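Nucleotidyltransferase-like protein (Exiguobacterium sibiricum, PDB 3C18) is of unproven function but resembles nucleotidyltransferases, and probably joins such a domain to a helical substrate-binding-like domain and a helix-turn-helix domain. Local coordinates at residues 11-16 with 65-70; 165-170 with 220-225; 195-198 with 203-206; 271-276 with 280-285. One frame throughout, in Å; residues are numbered along the deposited sequence. Where two conformers were deposited one is given.

In the fold
Interaction 1 packs a helix on one sheet, and interaction 4 lies within another. Interaction 2 joins two helices and reaches to helix 220-231, while interaction 3 joins a helix and a loop. Interaction 1 is buried and wholly apolar: a tyrosine ring on two leucines where helix 2-15 covers the five-stranded sheet. Interaction 2 is a surface contact made by a single hydroxyl-carboxylate bond. Interaction 3 is partly buried, and an arginine lies against a serine of the adjoining loop. Interaction 4 is the largest, a surface hairpin held by backbone bonds. Interactions 3 and 4 also touch the second subunit. The centres of interactions 1 and 4 are about 54 Å apart.

Interaction 1: residues 11-16 with 65-70; sequences SEYAAY and VSLHLV
The hydroxyl of Tyr-13 bonds to the NZ of Lys-56, on strand 53-60, while its ring packs on Leu-67 and Leu-69. No polar bond joins segments 11-16 and 65-70. The contact is apolar and small, with 130 Å² buried. Leu-67 makes the closer approach: its CD1 lies 3.8 Å from CE2 of Tyr-13 and 4.0 Å from CZ of the same ring. Leu-69 meets the other side of the ring outline, with CD1 4.3 Å from CE1 of Tyr-13. Both methyls approach obliquely. The tyrosine and Leu-67 come from opposite directions. The CA atoms of Tyr-13 and Leu-69 stay 9.8 Å apart, a gap bridged only by side chains. This is helix-on-sheet packing in the nucleotidyltransferase-like domain. Helix 2-15 lies over the mixed five-stranded sheet, and strand 63-71 runs between strands 53-60 and 40-46. Leu-67 and Leu-69 alternate with His-68, so both point to the helix side. In Leu-67, CG is anti to the backbone N (chi1 -167°), which sends it toward the helix, and CD1 is the branch that meets the ring. Ile-9, a turn earlier on the helix, also touches Leu-67. Tyr-58 touches the tyrosine from strand 53-60.

Interaction 2: residues 165-170 with 220-225; sequences VLEKGA and VLSGGK
Glu-167 and Ser-222 make the whole of this contact, and they share its 75 Å² of buried surface almost equally. Ser-222 OG donates a short hydrogen bond to OE2 of Glu-167, at 2.7 Å. The hydroxyl uses the anti lone pair of OE2, on the side away from the other carboxylate oxygen. The CB of Ser-222 follows closely, 3.3 Å from OE2 of Glu-167. The serine CB points at the opposite segment, whereas the glutamate has to reach across. Its CG is anti to the carbonyl carbon (chi1 -77°) and the chain is extended at chi2 (178°), which carries the carboxylate over to the serine. The aliphatic part lies near the hydroxyl too, with CG of Glu-167 3.6 Å from Ser-222 OG. The second oxygen, OE1, forms a salt bridge with Lys-219, so the carboxylate is held at both oxygens. This pairing would probably favour its charged form. The two CA atoms, of Glu-167 and Ser-222, are 7.1 Å apart. Just beyond the glutamate, Gly-169 takes a positive phi and closes helix 146-167 with a Schellman motif. The bond thus ties the C-terminal end of that helix to the first turn of helix 220-231. Helix 116-142 lies beside both: its Met-123 touches Glu-167, and its Ser-124 bonds the carbonyl of Gly-223.

Interaction 3: residues 195-198 with 203-206; sequences LLSE and QRIH
Ser-197 lies over one face of the Arg-204 guanidinium, with its CB 3.7 Å above the plane and over the centre. The serine hydroxyl is also close to the base of the arginine, as OG is 3.4 Å from Arg-204 CB. The arginine conformation makes this possible. Its CG sits between the backbone N and the carbonyl carbon (chi1 70°), and the chain bends at chi3 (62°), which turns the guanidinium alongside the loop. In Ser-197, OG is anti to the backbone N (chi1 -177°), and it accepts a bond from the backbone N of Glu-199. NH2 of Arg-204 is 3.2 Å from the carbonyl O of Ser-197, but the angle is too poor for a hydrogen bond. The same NH2 instead bonds to the carbonyl O of Glu-199. One face of the guanidinium is therefore packed while NH2 holds the loop backbone. Arg-204 NH1 has a weak bond to Leu-195 O of the second subunit. The contact closes the short turn between helices 185-195 and 201-218. Helix 146-167 packs against it, its Tyr-150 touching both Leu-195 and Ile-205, and the second subunit packs on Leu-195, Leu-196 and Arg-204.

Interaction 4: residues 271-276 with 280-285; sequences ISYQRT and GVELVT
The ring of Tyr-273 is met obliquely by two groups of the opposite strand, CG2 of Val-284 and OE2 of Glu-282. Val-284 lies side by side with the tyrosine, its CG2 4.0 Å from CE1 of the ring. Glu-282 OE2 stands 3.5 Å from Tyr-273 CB. Arg-59 of the second subunit makes a cation-pi contact with this ring and a salt bridge with Glu-282, and the tyrosine hydroxyl bonds Arg-64 of the same subunit. The flat amide of Gln-274 turns to the other side of the sheet, where its CD lies 3.8 Å from CG2 of Thr-285. The two strands form an antiparallel beta hairpin in the helix-turn-helix domain. Ser-272 with Thr-285 and Gln-274 with Leu-283 are the hydrogen-bonded pairs. Gln-274 N to Leu-283 O is 2.9 Å and nearly straight, at 169°. Thr-276 N to Val-281 O, 3.0 Å, continues the series toward the turn. Ser-272 OG and Thr-285 OG1 are hydrogen-bonded at 2.6 Å. Beside Val-284, CG1 of Ile-271 lies 3.7 Å from CG1 of that valine. Val-281, Glu-282 and Leu-283 also pair with a strand of the second subunit. The chemistry implies a hairpin held mainly by backbone bonds, with the polar ends of Tyr-273 and Glu-282 bound by arginines of the second subunit.

Interaction 1: residues 11-16 with 65-70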
loop_
_atom_site.group_PDB
_atom_site.type_symbol
_atom_site.label_atom_id
_atom_site.label_comp_id
_atom_site.label_asym_id
_atom_site.label_seq_id
_atom_site.Cartn_x
_atom_site.Cartn_y
_atom_site.Cartn_z
ATOM N N SER A 11 -31.916 11.920 4.564
ATOM C CA SER A 11 -33.055 11.457 5.396
ATOM C C SER A 11 -33.305 9.967 5.292
ATOM O O SER A 11 -33.567 9.313 6.281
ATOM C CB SER A 11 -34.355 12.238 5.123
ATOM O OG SER A 11 -34.353 13.454 5.862
ATOM N N GLU A 12 -33.172 9.432 4.095
ATOM C CA GLU A 12 -33.506 8.018 3.862
ATOM C C GLU A 12 -32.462 7.130 4.594
ATOM O O GLU A 12 -32.750 6.004 5.008
ATOM C CB GLU A 12 -33.560 7.720 2.351
ATOM N N TYR A 13 -31.269 7.700 4.791
ATOM C CA TYR A 13 -30.147 7.016 5.456
ATOM C C TYR A 13 -30.367 6.965 6.946
ATOM O O TYR A 13 -30.161 5.921 7.590
ATOM C CB TYR A 13 -28.796 7.660 5.118
ATOM C CG TYR A 13 -28.374 7.403 3.676
ATOM C CD1 TYR A 13 -27.680 6.266 3.323
ATOM C CD2 TYR A 13 -28.713 8.298 2.658
ATOM C CE1 TYR A 13 -27.301 6.034 1.979
ATOM C CE2 TYR A 13 -28.343 8.077 1.330
ATOM C CZ TYR A 13 -27.641 6.940 0.995
ATOM O OH TYR A 13 -27.311 6.693 -0.337
ATOM N N ALA A 14 -30.807 8.086 7.494
ATOM C CA ALA A 14 -31.099 8.165 8.911
ATOM C C ALA A 14 -32.204 7.194 9.249
ATOM O O ALA A 14 -32.273 6.679 10.354
ATOM C CB ALA A 14 -31.495 9.589 9.322
ATOM N N ALA A 15 -33.039 6.908 8.267
ATOM C CA ALA A 15 -34.218 6.025 8.476
ATOM C C ALA A 15 -33.807 4.557 8.533
ATOM O O ALA A 15 -34.429 3.741 9.212
ATOM C CB ALA A 15 -35.268 6.228 7.373
ATOM N N TYR A 16 -32.777 4.213 7.781
ATOM C CA TYR A 16 -32.276 2.826 7.747
ATOM C C TYR A 16 -31.661 2.560 9.110
ATOM O O TYR A 16 -30.764 3.288 9.563
ATOM C CB TYR A 16 -31.259 2.623 6.648
ATOM C CG TYR A 16 -30.751 1.206 6.509
ATOM C CD1 TYR A 16 -31.595 0.162 6.204
ATOM C CD2 TYR A 16 -29.415 0.931 6.632
ATOM C CE1 TYR A 16 -31.102 -1.130 6.030
ATOM C CE2 TYR A 16 -28.916 -0.343 6.464
ATOM C CZ TYR A 16 -29.757 -1.364 6.162
ATOM O OH TYR A 16 -29.232 -2.631 6.019
ATOM N N VAL A 65 -23.060 17.537 -3.706
ATOM C CA VAL A 65 -22.857 16.738 -2.503
ATOM C C VAL A 65 -22.234 15.399 -2.844
ATOM O O VAL A 65 -22.740 14.665 -3.657
ATOM C CB VAL A 65 -24.216 16.479 -1.795
ATOM C CG1 VAL A 65 -24.045 15.716 -0.479
ATOM C CG2 VAL A 65 -24.943 17.782 -1.574
ATOM N N SER A 66 -21.102 15.123 -2.199
ATOM C CA SER A 66 -20.478 13.792 -2.231
ATOM C C SER A 66 -20.883 13.009 -0.977
ATOM O O SER A 66 -20.782 13.487 0.136
ATOM C CB SER A 66 -18.950 13.888 -2.282
ATOM O OG SER A 66 -18.405 12.603 -2.497
ATOM N N LEU A 67 -21.354 11.798 -1.191
ATOM C CA LEU A 67 -21.698 10.936 -0.090
ATOM C C LEU A 67 -20.775 9.713 -0.003
ATOM O O LEU A 67 -20.720 8.870 -0.916
ATOM C CB LEU A 67 -23.156 10.535 -0.197
ATOM C CG LEU A 67 -23.789 9.886 1.027
ATOM C CD1 LEU A 67 -25.247 10.204 1.107
ATOM C CD2 LEU A 67 -23.555 8.384 0.971
ATOM N N HIS A 68 -20.053 9.658 1.112
ATOM C CA HIS A 68 -19.232 8.503 1.480
ATOM C C HIS A 68 -19.984 7.595 2.445
ATOM O O HIS A 68 -20.360 8.000 3.524
ATOM C CB HIS A 68 -17.887 8.940 2.049
ATOM C CG HIS A 68 -16.936 9.452 0.996
ATOM N ND1 HIS A 68 -15.721 8.855 0.730
ATOM C CD2 HIS A 68 -17.048 10.480 0.116
ATOM C CE1 HIS A 68 -15.113 9.511 -0.248
ATOM N NE2 HIS A 68 -15.903 10.497 -0.646
ATOM N N LEU A 69 -20.226 6.375 1.985
ATOM C CA LEU A 69 -20.919 5.333 2.732
ATOM C C LEU A 69 -19.850 4.335 3.143
ATOM O O LEU A 69 -19.208 3.731 2.282
ATOM C CB LEU A 69 -21.980 4.640 1.850
ATOM C CG LEU A 69 -22.937 3.678 2.575
ATOM C CD1 LEU A 69 -23.725 4.384 3.660
ATOM C CD2 LEU A 69 -23.877 3.020 1.595
ATOM N N VAL A 70 -19.625 4.229 4.455
ATOM C CA VAL A 70 -18.570 3.375 5.004
ATOM C C VAL A 70 -19.081 2.492 6.124
ATOM O O VAL A 70 -19.838 2.932 6.954
ATOM C CB VAL A 70 -17.442 4.226 5.577
ATOM C CG1 VAL A 70 -16.300 3.347 6.068
ATOM C CG2 VAL A 70 -16.947 5.202 4.508
#

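Interaction 2: residues 165-170 with 220-225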
loop_
_atom_site.group_PDB
_atom_site.type_symbol
_atom_site.label_atom_id
_atom_site.label_comp_id
_atom_site.label_asym_id
_atom_site.label_seq_id
_atom_site.Cartn_x
_atom_site.Cartn_y
_atom_site.Cartn_z
ATOM N N VAL A 165 8.061 9.883 15.133
ATOM C CA VAL A 165 6.919 10.690 15.556
ATOM C C VAL A 165 6.006 9.844 16.459
ATOM O O VAL A 165 5.600 10.275 17.538
ATOM C CB VAL A 165 6.129 11.269 14.372
ATOM C CG1 VAL A 165 4.834 11.919 14.838
ATOM C CG2 VAL A 165 7.000 12.277 13.638
ATOM N N LEU A 166 5.695 8.637 16.010
ATOM C CA LEU A 166 4.892 7.707 16.825
ATOM C C LEU A 166 5.552 7.485 18.185
ATOM O O LEU A 166 4.906 7.434 19.215
ATOM C CB LEU A 166 4.748 6.356 16.091
ATOM C CG LEU A 166 3.756 6.325 14.912
ATOM C CD1 LEU A 166 4.070 5.134 13.972
ATOM C CD2 LEU A 166 2.299 6.274 15.401
ATOM N N GLU A 167 6.870 7.405 18.192
ATOM C CA GLU A 167 7.590 7.085 19.425
ATOM C C GLU A 167 7.311 8.121 20.477
ATOM O O GLU A 167 7.347 7.833 21.644
ATOM C CB GLU A 167 9.104 6.983 19.216
ATOM C CG GLU A 167 9.566 5.705 18.576
ATOM C CD GLU A 167 11.062 5.666 18.352
ATOM O OE1 GLU A 167 11.628 6.711 17.964
ATOM O OE2 GLU A 167 11.673 4.576 18.505
ATOM N N LYS A 168 7.035 9.335 20.035
ATOM C CA LYS A 168 6.887 10.480 20.943
ATOM C C LYS A 168 5.421 10.647 21.262
ATOM O O LYS A 168 5.025 11.573 21.938
ATOM C CB LYS A 168 7.448 11.763 20.318
ATOM C CG LYS A 168 8.966 11.782 20.192
ATOM C CD LYS A 168 9.664 11.827 21.538
ATOM C CE LYS A 168 9.771 13.266 22.106
ATOM N NZ LYS A 168 10.863 14.157 21.519
ATOM N N GLY A 169 4.612 9.755 20.714
ATOM C CA GLY A 169 3.199 9.652 21.066
ATOM C C GLY A 169 2.227 10.407 20.201
ATOM O O GLY A 169 1.063 10.563 20.553
ATOM N N ALA A 170 2.695 10.849 19.042
ATOM C CA ALA A 170 1.835 11.571 18.099
ATOM C C ALA A 170 1.540 10.806 16.831
ATOM O O ALA A 170 2.289 9.934 16.394
ATOM C CB ALA A 170 2.467 12.923 17.768
ATOM N N VAL A 220 14.822 -0.623 17.757
ATOM C CA VAL A 220 14.449 -2.011 17.594
ATOM C C VAL A 220 13.312 -2.369 18.545
ATOM O O VAL A 220 12.366 -3.103 18.196
ATOM C CB VAL A 220 15.703 -2.938 17.778
ATOM C CG1 VAL A 220 16.115 -3.010 19.242
ATOM C CG2 VAL A 220 15.417 -4.329 17.224
ATOM N N LEU A 221 13.382 -1.836 19.754
ATOM C CA LEU A 221 12.351 -2.184 20.750
ATOM C C LEU A 221 11.016 -1.520 20.446
ATOM O O LEU A 221 9.945 -2.040 20.789
ATOM C CB LEU A 221 12.804 -1.920 22.182
ATOM C CG LEU A 221 13.894 -2.874 22.689
ATOM C CD1 LEU A 221 14.275 -2.531 24.150
ATOM C CD2 LEU A 221 13.461 -4.346 22.548
ATOM N N SER A 222 11.065 -0.397 19.753
ATOM C CA SER A 222 9.828 0.313 19.390
ATOM C C SER A 222 9.105 -0.499 18.336
ATOM O O SER A 222 7.872 -0.628 18.309
ATOM C CB SER A 222 10.124 1.707 18.855
ATOM O OG SER A 222 10.576 2.548 19.906
ATOM N N GLY A 223 9.914 -1.085 17.489
ATOM C CA GLY A 223 9.417 -1.849 16.384
ATOM C C GLY A 223 8.868 -3.201 16.814
ATOM O O GLY A 223 7.856 -3.677 16.298
ATOM N N GLY A 224 9.498 -3.797 17.811
ATOM C CA GLY A 224 9.145 -5.179 18.175
ATOM C C GLY A 224 8.169 -5.311 19.314
ATOM O O GLY A 224 7.611 -6.367 19.545
ATOM N N LYS A 225 7.982 -4.232 20.036
ATOM C CA LYS A 225 7.168 -4.258 21.264
ATOM C C LYS A 225 5.772 -4.906 21.102
ATOM O O LYS A 225 5.347 -5.746 21.899
ATOM C CB LYS A 225 7.082 -2.841 21.841
ATOM C CG LYS A 225 6.102 -2.624 22.951
ATOM C CD LYS A 225 6.199 -1.166 23.445
ATOM C CE LYS A 225 4.938 -0.734 24.191
ATOM N NZ LYS A 225 4.821 -1.267 25.572
#

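Interaction 3: residues 195-198 with 203-206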
loop_
_atom_site.group_PDB
_atom_site.type_symbol
_atom_site.label_atom_id
_atom_site.label_comp_id
_atom_site.label_asym_id
_atom_site.label_seq_id
_atom_site.Cartn_x
_atom_site.Cartn_y
_atom_site.Cartn_z
ATOM N N LEU A 195 19.882 15.135 1.621
ATOM C CA LEU A 195 19.325 16.052 0.635
ATOM C C LEU A 195 20.339 17.080 0.234
ATOM O O LEU A 195 20.549 17.352 -0.936
ATOM C CB LEU A 195 18.087 16.783 1.159
ATOM C CG LEU A 195 16.800 15.967 1.251
ATOM C CD1 LEU A 195 15.593 16.867 1.400
ATOM C CD2 LEU A 195 16.675 15.079 0.039
ATOM N N LEU A 196 20.959 17.663 1.235
ATOM C CA LEU A 196 21.823 18.831 1.004
ATOM C C LEU A 196 23.252 18.413 0.808
ATOM O O LEU A 196 24.173 19.208 0.902
ATOM C CB LEU A 196 21.725 19.786 2.186
ATOM C CG LEU A 196 20.293 20.187 2.556
ATOM C CD1 LEU A 196 20.332 21.126 3.784
ATOM C CD2 LEU A 196 19.586 20.824 1.359
ATOM N N SER A 197 23.418 17.132 0.545
ATOM C CA SER A 197 24.747 16.546 0.399
ATOM C C SER A 197 25.411 17.103 -0.823
ATOM O O SER A 197 24.751 17.382 -1.829
ATOM C CB SER A 197 24.670 15.010 0.239
ATOM O OG SER A 197 25.964 14.432 0.160
ATOM N N GLU A 198 26.719 17.259 -0.716
ATOM C CA GLU A 198 27.548 17.637 -1.847
ATOM C C GLU A 198 28.519 16.506 -2.157
ATOM O O GLU A 198 29.468 16.677 -2.915
ATOM C CB GLU A 198 28.322 18.925 -1.553
ATOM C CG GLU A 198 27.520 20.186 -1.794
ATOM C CD GLU A 198 28.350 21.442 -1.568
ATOM O OE1 GLU A 198 29.093 21.490 -0.557
ATOM O OE2 GLU A 198 28.260 22.385 -2.396
ATOM N N GLN A 203 28.505 8.059 -2.337
ATOM C CA GLN A 203 28.904 8.375 -0.986
ATOM C C GLN A 203 27.703 8.790 -0.155
ATOM O O GLN A 203 27.547 8.335 0.981
ATOM C CB GLN A 203 29.975 9.454 -0.965
ATOM C CG GLN A 203 30.531 9.680 0.411
ATOM C CD GLN A 203 31.335 8.497 0.916
ATOM O OE1 GLN A 203 32.224 8.004 0.225
ATOM N NE2 GLN A 203 31.041 8.044 2.133
ATOM N N ARG A 204 26.833 9.615 -0.717
ATOM C CA ARG A 204 25.706 10.122 0.107
ATOM C C ARG A 204 24.770 8.956 0.476
ATOM O O ARG A 204 24.254 8.880 1.585
ATOM C CB ARG A 204 24.969 11.265 -0.553
ATOM C CG ARG A 204 24.174 10.823 -1.748
ATOM C CD ARG A 204 23.472 12.007 -2.400
ATOM N NE ARG A 204 24.421 12.982 -2.894
ATOM C CZ ARG A 204 24.066 14.130 -3.421
ATOM N NH1 ARG A 204 22.787 14.442 -3.498
ATOM N NH2 ARG A 204 24.985 14.969 -3.855
ATOM N N ILE A 205 24.594 8.034 -0.452
ATOM C CA ILE A 205 23.752 6.859 -0.191
ATOM C C ILE A 205 24.388 5.983 0.863
ATOM O O ILE A 205 23.741 5.422 1.721
ATOM C CB ILE A 205 23.519 5.981 -1.491
ATOM C CG1 ILE A 205 22.756 6.753 -2.561
ATOM C CG2 ILE A 205 22.785 4.705 -1.166
ATOM C CD1 ILE A 205 22.808 6.078 -3.926
ATOM N N HIS A 206 25.688 5.830 0.767
ATOM C CA HIS A 206 26.428 4.959 1.680
ATOM C C HIS A 206 26.358 5.520 3.106
ATOM O O HIS A 206 26.196 4.795 4.089
ATOM C CB HIS A 206 27.894 4.901 1.250
ATOM C CG HIS A 206 28.779 4.179 2.213
ATOM N ND1 HIS A 206 28.710 2.809 2.403
ATOM C CD2 HIS A 206 29.770 4.629 3.016
ATOM C CE1 HIS A 206 29.611 2.453 3.296
ATOM N NE2 HIS A 206 30.263 3.539 3.687
HETATM O O HOH W 1 22.332 17.222 -2.586
#

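Interaction 4: residues 271-276 with 280-285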
loop_
_atom_site.group_PDB
_atom_site.type_symbol
_atom_site.label_atom_id
_atom_site.label_comp_id
_atom_site.label_asym_id
_atom_site.label_seq_id
_atom_site.Cartn_x
_atom_site.Cartn_y
_atom_site.Cartn_z
ATOM N N ILE A 271 15.404 -18.707 18.142
ATOM C CA ILE A 271 14.992 -19.744 17.168
ATOM C C ILE A 271 15.399 -21.147 17.607
ATOM O O ILE A 271 16.525 -21.398 18.029
ATOM C CB ILE A 271 15.550 -19.427 15.719
ATOM C CG1 ILE A 271 14.963 -20.390 14.715
ATOM C CG2 ILE A 271 17.050 -19.487 15.682
ATOM C CD1 ILE A 271 15.255 -20.034 13.275
ATOM N N SER A 272 14.438 -22.062 17.537
ATOM C CA SER A 272 14.676 -23.435 17.830
ATOM C C SER A 272 13.876 -24.343 16.920
ATOM O O SER A 272 13.160 -23.912 16.065
ATOM C CB SER A 272 14.329 -23.759 19.291
ATOM O OG SER A 272 12.962 -23.478 19.564
ATOM N N TYR A 273 14.075 -25.617 17.117
ATOM C CA TYR A 273 13.531 -26.622 16.252
ATOM C C TYR A 273 12.969 -27.766 17.060
ATOM O O TYR A 273 13.656 -28.302 17.900
ATOM C CB TYR A 273 14.631 -27.130 15.359
ATOM C CG TYR A 273 15.342 -26.047 14.583
ATOM C CD1 TYR A 273 14.853 -25.598 13.384
ATOM C CD2 TYR A 273 16.491 -25.453 15.087
ATOM C CE1 TYR A 273 15.515 -24.596 12.659
ATOM C CE2 TYR A 273 17.140 -24.457 14.392
ATOM C CZ TYR A 273 16.649 -24.038 13.171
ATOM O OH TYR A 273 17.302 -23.044 12.468
ATOM N N GLN A 274 11.740 -28.149 16.768
ATOM C CA GLN A 274 11.049 -29.200 17.500
ATOM C C GLN A 274 10.610 -30.321 16.598
ATOM O O GLN A 274 9.756 -30.142 15.738
ATOM C CB GLN A 274 9.806 -28.633 18.181
ATOM C CG GLN A 274 10.088 -27.658 19.318
ATOM C CD GLN A 274 8.805 -27.166 20.007
ATOM O OE1 GLN A 274 7.693 -27.623 19.689
ATOM N NE2 GLN A 274 8.958 -26.229 20.949
ATOM N N ARG A 275 11.173 -31.493 16.794
ATOM C CA ARG A 275 10.860 -32.603 15.914
ATOM C C ARG A 275 9.617 -33.307 16.362
ATOM O O ARG A 275 9.460 -33.648 17.521
ATOM C CB ARG A 275 12.021 -33.585 15.794
ATOM C CG ARG A 275 11.776 -34.625 14.709
ATOM C CD ARG A 275 12.998 -35.464 14.432
ATOM N NE ARG A 275 13.441 -36.144 15.635
ATOM C CZ ARG A 275 12.835 -37.188 16.184
ATOM N NH1 ARG A 275 11.739 -37.685 15.633
ATOM N NH2 ARG A 275 13.329 -37.740 17.285
ATOM N N THR A 276 8.740 -33.536 15.402
ATOM C CA THR A 276 7.460 -34.189 15.670
ATOM C C THR A 276 7.735 -35.644 16.017
ATOM O O THR A 276 8.466 -36.354 15.327
ATOM C CB THR A 276 6.472 -34.000 14.514
ATOM O OG1 THR A 276 6.272 -32.599 14.322
ATOM C CG2 THR A 276 5.134 -34.652 14.808
ATOM N N GLY A 280 10.226 -37.247 10.952
ATOM C CA GLY A 280 11.544 -36.660 10.704
ATOM C C GLY A 280 11.498 -35.171 10.623
ATOM O O GLY A 280 12.514 -34.472 10.849
ATOM N N VAL A 281 10.299 -34.666 10.361
ATOM C CA VAL A 281 10.066 -33.201 10.274
ATOM C C VAL A 281 10.146 -32.488 11.601
ATOM O O VAL A 281 9.662 -32.976 12.634
ATOM C CB VAL A 281 8.745 -32.863 9.561
ATOM C CG1 VAL A 281 7.555 -33.089 10.498
ATOM C CG2 VAL A 281 8.750 -31.433 9.023
ATOM N N GLU A 282 10.845 -31.342 11.558
ATOM C CA GLU A 282 10.912 -30.384 12.646
ATOM C C GLU A 282 10.190 -29.104 12.258
ATOM O O GLU A 282 10.221 -28.647 11.126
ATOM C CB GLU A 282 12.335 -30.003 13.004
ATOM C CG GLU A 282 13.179 -31.144 13.484
ATOM C CD GLU A 282 14.637 -30.806 13.475
ATOM O OE1 GLU A 282 15.219 -30.829 12.381
ATOM O OE2 GLU A 282 15.208 -30.523 14.538
ATOM N N LEU A 283 9.455 -28.581 13.218
ATOM C CA LEU A 283 8.840 -27.276 13.087
ATOM C C LEU A 283 9.787 -26.294 13.712
ATOM O O LEU A 283 10.313 -26.539 14.771
ATOM C CB LEU A 283 7.496 -27.202 13.835
ATOM C CG LEU A 283 6.272 -27.684 13.028
ATOM C CD1 LEU A 283 6.685 -28.771 12.104
ATOM C CD2 LEU A 283 5.237 -28.170 13.964
ATOM N N VAL A 284 10.019 -25.190 13.006
ATOM C CA VAL A 284 10.798 -24.088 13.528
ATOM C C VAL A 284 9.918 -23.339 14.484
ATOM O O VAL A 284 8.739 -23.133 14.209
ATOM C CB VAL A 284 11.266 -23.156 12.427
ATOM C CG1 VAL A 284 12.273 -22.189 12.970
ATOM C CG2 VAL A 284 11.826 -24.026 11.249
ATOM N N THR A 285 10.501 -22.950 15.626
ATOM C CA THR A 285 9.752 -22.260 16.683
ATOM C C THR A 285 10.522 -21.045 17.164
ATOM O O THR A 285 11.756 -20.952 17.005
ATOM C CB THR A 285 9.397 -23.202 17.866
ATOM O OG1 THR A 285 10.581 -23.575 18.566
ATOM C CG2 THR A 285 8.718 -24.468 17.381
HETATM O O HOH W 2 12.328 -20.917 20.066
HETATM O O HOH W 3 15.227 -31.052 17.058
#